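Long-range contact in lovastatin nonaketide synthase mokA (PDB 6AD3), which forms the polyketide of lovastatin (monacolin K) in an iterative nonaketide synthesis, and is represented here by its condensation domain: residues Q179-V191 with L201-G213. The protein carries 1 engineered substitution. Numbering follows the deposited sequence.
Sequences QYDITAGDTLRLV and LFVVAYHRFVGDG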
# COMPACT_ATOMS: atom_id res chain seq x y z
N GLN A 179 -11.94 -14.47 7.70
CA GLN A 179 -10.90 -15.16 8.46
C GLN A 179 -10.09 -16.07 7.52
O GLN A 179 -10.56 -17.12 7.12
CB GLN A 179 -11.57 -16.02 9.56
CG GLN A 179 -12.48 -15.23 10.48
CD GLN A 179 -11.70 -14.21 11.28
OE1 GLN A 179 -10.81 -14.57 12.06
NE2 GLN A 179 -11.94 -12.94 11.02
N TYR A 180 -8.93 -15.61 7.07
CA TYR A 180 -8.11 -16.41 6.17
C TYR A 180 -7.47 -17.56 6.95
O TYR A 180 -6.80 -17.33 7.94
CB TYR A 180 -7.03 -15.55 5.54
CG TYR A 180 -7.57 -14.58 4.54
CD1 TYR A 180 -8.09 -15.01 3.36
CD2 TYR A 180 -7.53 -13.22 4.77
CE1 TYR A 180 -8.64 -14.12 2.43
CE2 TYR A 180 -8.12 -12.31 3.89
CZ TYR A 180 -8.64 -12.77 2.70
OH TYR A 180 -9.23 -11.91 1.81
N ASP A 181 -7.67 -18.79 6.50
CA ASP A 181 -6.97 -19.94 7.12
C ASP A 181 -5.66 -20.20 6.36
O ASP A 181 -5.57 -21.10 5.50
CB ASP A 181 -7.87 -21.17 7.09
CG ASP A 181 -7.26 -22.38 7.82
OD1 ASP A 181 -6.15 -22.27 8.37
OD2 ASP A 181 -7.90 -23.44 7.80
N ILE A 182 -4.66 -19.37 6.62
CA ILE A 182 -3.46 -19.40 5.74
C ILE A 182 -2.69 -20.73 5.84
O ILE A 182 -2.06 -21.15 4.86
CB ILE A 182 -2.52 -18.20 5.97
CG1 ILE A 182 -1.94 -18.20 7.36
CG2 ILE A 182 -3.28 -16.89 5.72
CD1 ILE A 182 -0.85 -17.18 7.55
N THR A 183 -2.79 -21.42 6.98
CA THR A 183 -2.19 -22.71 7.12
C THR A 183 -2.66 -23.66 6.05
O THR A 183 -1.87 -24.44 5.54
CB THR A 183 -2.47 -23.35 8.51
OG1 THR A 183 -2.21 -22.38 9.54
CG2 THR A 183 -1.55 -24.51 8.70
N ALA A 184 -3.92 -23.54 5.66
CA ALA A 184 -4.54 -24.44 4.69
C ALA A 184 -4.50 -23.90 3.24
O ALA A 184 -5.24 -24.38 2.38
CB ALA A 184 -5.98 -24.71 5.12
N GLY A 185 -3.82 -22.76 3.06
CA GLY A 185 -3.78 -22.12 1.76
C GLY A 185 -5.03 -21.36 1.39
O GLY A 185 -5.23 -21.04 0.23
N ASP A 186 -5.77 -20.93 2.40
CA ASP A 186 -6.94 -20.08 2.21
C ASP A 186 -6.49 -18.63 2.39
O ASP A 186 -6.18 -18.22 3.52
CB ASP A 186 -8.01 -20.44 3.29
CG ASP A 186 -9.19 -19.53 3.25
OD1 ASP A 186 -9.69 -19.31 2.14
OD2 ASP A 186 -9.57 -18.96 4.30
N THR A 187 -6.22 -17.97 1.27
CA THR A 187 -5.48 -16.72 1.25
C THR A 187 -6.10 -15.63 0.38
O THR A 187 -5.64 -14.49 0.42
CB THR A 187 -4.04 -16.93 0.76
OG1 THR A 187 -4.08 -17.42 -0.60
CG2 THR A 187 -3.32 -17.93 1.64
N LEU A 188 -7.14 -15.97 -0.39
CA LEU A 188 -7.71 -15.04 -1.39
C LEU A 188 -9.23 -15.19 -1.39
O LEU A 188 -9.77 -16.30 -1.09
CB LEU A 188 -7.22 -15.44 -2.77
CG LEU A 188 -5.96 -14.95 -3.41
CD1 LEU A 188 -6.05 -15.27 -4.92
CD2 LEU A 188 -5.74 -13.45 -3.21
N ARG A 189 -9.93 -14.12 -1.72
CA ARG A 189 -11.33 -14.23 -2.14
C ARG A 189 -11.48 -13.56 -3.49
O ARG A 189 -10.89 -12.52 -3.73
CB ARG A 189 -12.27 -13.56 -1.13
CG ARG A 189 -12.00 -13.93 0.32
CD ARG A 189 -12.80 -15.13 0.73
NE ARG A 189 -12.50 -15.53 2.12
CZ ARG A 189 -11.67 -16.50 2.44
NH1 ARG A 189 -10.83 -16.96 1.53
NH2 ARG A 189 -11.52 -16.85 3.73
N LEU A 190 -12.11 -14.28 -4.42
CA LEU A 190 -12.40 -13.72 -5.74
C LEU A 190 -13.89 -13.88 -6.00
O LEU A 190 -14.35 -15.00 -6.13
CB LEU A 190 -11.63 -14.46 -6.82
CG LEU A 190 -10.11 -14.44 -6.70
CD1 LEU A 190 -9.46 -15.46 -7.59
CD2 LEU A 190 -9.57 -13.06 -6.99
N VAL A 191 -14.63 -12.77 -5.90
CA VAL A 191 -16.09 -12.80 -5.83
C VAL A 191 -16.69 -11.80 -6.79
O VAL A 191 -16.35 -10.60 -6.75
CB VAL A 191 -16.60 -12.53 -4.41
CG1 VAL A 191 -18.14 -12.60 -4.39
CG2 VAL A 191 -15.97 -13.49 -3.44
N LEU A 201 -20.30 -6.11 -8.61
CA LEU A 201 -19.18 -5.69 -7.76
C LEU A 201 -18.17 -6.84 -7.67
O LEU A 201 -18.47 -7.89 -7.11
CB LEU A 201 -19.68 -5.26 -6.38
CG LEU A 201 -18.61 -4.92 -5.35
CD1 LEU A 201 -17.82 -3.72 -5.82
CD2 LEU A 201 -19.24 -4.67 -3.99
N PHE A 202 -17.07 -6.70 -8.38
CA PHE A 202 -16.06 -7.74 -8.46
C PHE A 202 -15.00 -7.45 -7.42
O PHE A 202 -14.44 -6.35 -7.40
CB PHE A 202 -15.43 -7.75 -9.84
CG PHE A 202 -14.27 -8.70 -9.97
CD1 PHE A 202 -14.40 -9.99 -9.54
CD2 PHE A 202 -13.07 -8.28 -10.46
CE1 PHE A 202 -13.34 -10.87 -9.60
CE2 PHE A 202 -12.00 -9.15 -10.56
CZ PHE A 202 -12.11 -10.42 -10.03
N VAL A 203 -14.82 -8.37 -6.48
CA VAL A 203 -13.98 -8.15 -5.34
C VAL A 203 -12.79 -9.10 -5.39
O VAL A 203 -12.95 -10.33 -5.50
CB VAL A 203 -14.76 -8.36 -4.00
CG1 VAL A 203 -13.87 -8.06 -2.77
CG2 VAL A 203 -16.02 -7.51 -3.95
N VAL A 204 -11.60 -8.52 -5.22
CA VAL A 204 -10.39 -9.21 -4.95
C VAL A 204 -9.96 -8.92 -3.51
O VAL A 204 -9.69 -7.78 -3.14
CB VAL A 204 -9.27 -8.79 -5.92
CG1 VAL A 204 -7.96 -9.44 -5.51
CG2 VAL A 204 -9.62 -9.12 -7.36
N ALA A 205 -9.96 -9.96 -2.68
CA ALA A 205 -9.56 -9.84 -1.33
C ALA A 205 -8.38 -10.77 -1.08
O ALA A 205 -8.33 -11.87 -1.59
CB ALA A 205 -10.68 -10.15 -0.40
N TYR A 206 -7.43 -10.30 -0.30
CA TYR A 206 -6.19 -11.02 -0.09
C TYR A 206 -5.62 -10.83 1.29
O TYR A 206 -5.61 -9.73 1.87
CB TYR A 206 -5.13 -10.66 -1.14
CG TYR A 206 -4.80 -9.18 -1.24
CD1 TYR A 206 -5.58 -8.34 -2.01
CD2 TYR A 206 -3.62 -8.67 -0.68
CE1 TYR A 206 -5.23 -7.00 -2.17
CE2 TYR A 206 -3.26 -7.35 -0.85
CZ TYR A 206 -4.07 -6.52 -1.56
OH TYR A 206 -3.72 -5.21 -1.72
N HIS A 207 -5.13 -11.95 1.83
CA HIS A 207 -4.19 -11.91 2.93
C HIS A 207 -2.96 -11.16 2.49
O HIS A 207 -2.55 -11.23 1.32
CB HIS A 207 -3.84 -13.31 3.40
CG HIS A 207 -3.04 -13.33 4.67
ND1 HIS A 207 -3.60 -13.47 5.92
CD2 HIS A 207 -1.71 -13.23 4.85
CE1 HIS A 207 -2.65 -13.42 6.83
NE2 HIS A 207 -1.49 -13.25 6.21
N ARG A 208 -2.34 -10.45 3.44
CA ARG A 208 -1.11 -9.69 3.18
C ARG A 208 -0.05 -10.50 2.45
O ARG A 208 0.65 -9.96 1.63
CB ARG A 208 -0.56 -9.19 4.50
CG ARG A 208 0.83 -8.53 4.47
CD ARG A 208 0.81 -7.15 3.91
NE ARG A 208 0.61 -7.12 2.46
CZ ARG A 208 0.42 -6.02 1.75
NH1 ARG A 208 0.38 -4.84 2.34
NH2 ARG A 208 0.26 -6.07 0.43
N PHE A 209 0.12 -11.77 2.82
CA PHE A 209 1.25 -12.51 2.35
C PHE A 209 1.21 -12.81 0.82
O PHE A 209 2.24 -13.24 0.27
CB PHE A 209 1.38 -13.84 3.08
CG PHE A 209 1.75 -13.74 4.54
CD1 PHE A 209 2.09 -12.54 5.12
CD2 PHE A 209 1.67 -14.88 5.35
CE1 PHE A 209 2.31 -12.46 6.46
CE2 PHE A 209 1.90 -14.79 6.70
CZ PHE A 209 2.28 -13.59 7.25
N VAL A 210 0.05 -12.69 0.18
CA VAL A 210 -0.14 -13.18 -1.21
C VAL A 210 -0.43 -12.11 -2.24
O VAL A 210 -0.58 -12.43 -3.41
CB VAL A 210 -1.19 -14.31 -1.32
CG1 VAL A 210 -0.79 -15.48 -0.41
CG2 VAL A 210 -2.59 -13.79 -0.94
N GLY A 211 -0.52 -10.86 -1.81
CA GLY A 211 -0.86 -9.80 -2.73
C GLY A 211 -0.37 -8.43 -2.40
O GLY A 211 0.35 -8.21 -1.42
N ASP A 212 -0.72 -7.49 -3.31
CA ASP A 212 -0.45 -6.05 -3.16
C ASP A 212 -1.07 -5.34 -4.36
O ASP A 212 -1.77 -5.97 -5.13
CB ASP A 212 1.08 -5.71 -3.01
CG ASP A 212 1.94 -6.04 -4.25
OD1 ASP A 212 1.43 -6.19 -5.38
OD2 ASP A 212 3.18 -6.11 -4.08
N GLY A 213 -0.99 -4.01 -4.39
CA GLY A 213 -1.73 -3.25 -5.41
C GLY A 213 -1.40 -3.70 -6.83
O GLY A 213 -2.29 -3.78 -7.69
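Ile182 CG2 lies over one face of the His207 imidazole, 3.6 Å from its centroid, while CD1 of the same isoleucine meets Phe209 CE2 at 3.7 Å. In His207, chi1 (-171°) sets CG anti to the backbone N and brings the imidazole against Ile182 CG2; its CB packs over the Tyr180 ring. Val210 CG1 and Thr187 CB touch at 3.7 Å; beside them Leu188 CD2 packs on Tyr206 CB (3.5 Å) and on Val210 CG2. The backbones form an antiparallel ladder, with Arg189-Ala205 and Val191-Val203 as hydrogen-bonded pairs, and His207 N extends it to Thr187 O (2.9 Å). At the polar edge, Arg189 bends at chi2 (-91°) and grips Asp186 end-on in a salt bridge, NH1 to OD1 at 2.7 Å and NH2 to OD2 at 2.9 Å; Tyr180 CE1 lies over the centre of one guanidinium face. Residues 207-213 (HRFVGDG) probably correspond to the HHxxxDG active-site motif of condensation domains, with Arg208 replacing the second histidine. Asp212 N-caps helix 213-227 and salt-bridges Arg357; Arg208 salt-bridges Glu462. Strands 188-195 and 199-206 form a hairpin between strands 157-161 and 100-107; helix 165-176 packs on Val191 and Val203, helix 80-91 on His207 and Phe209.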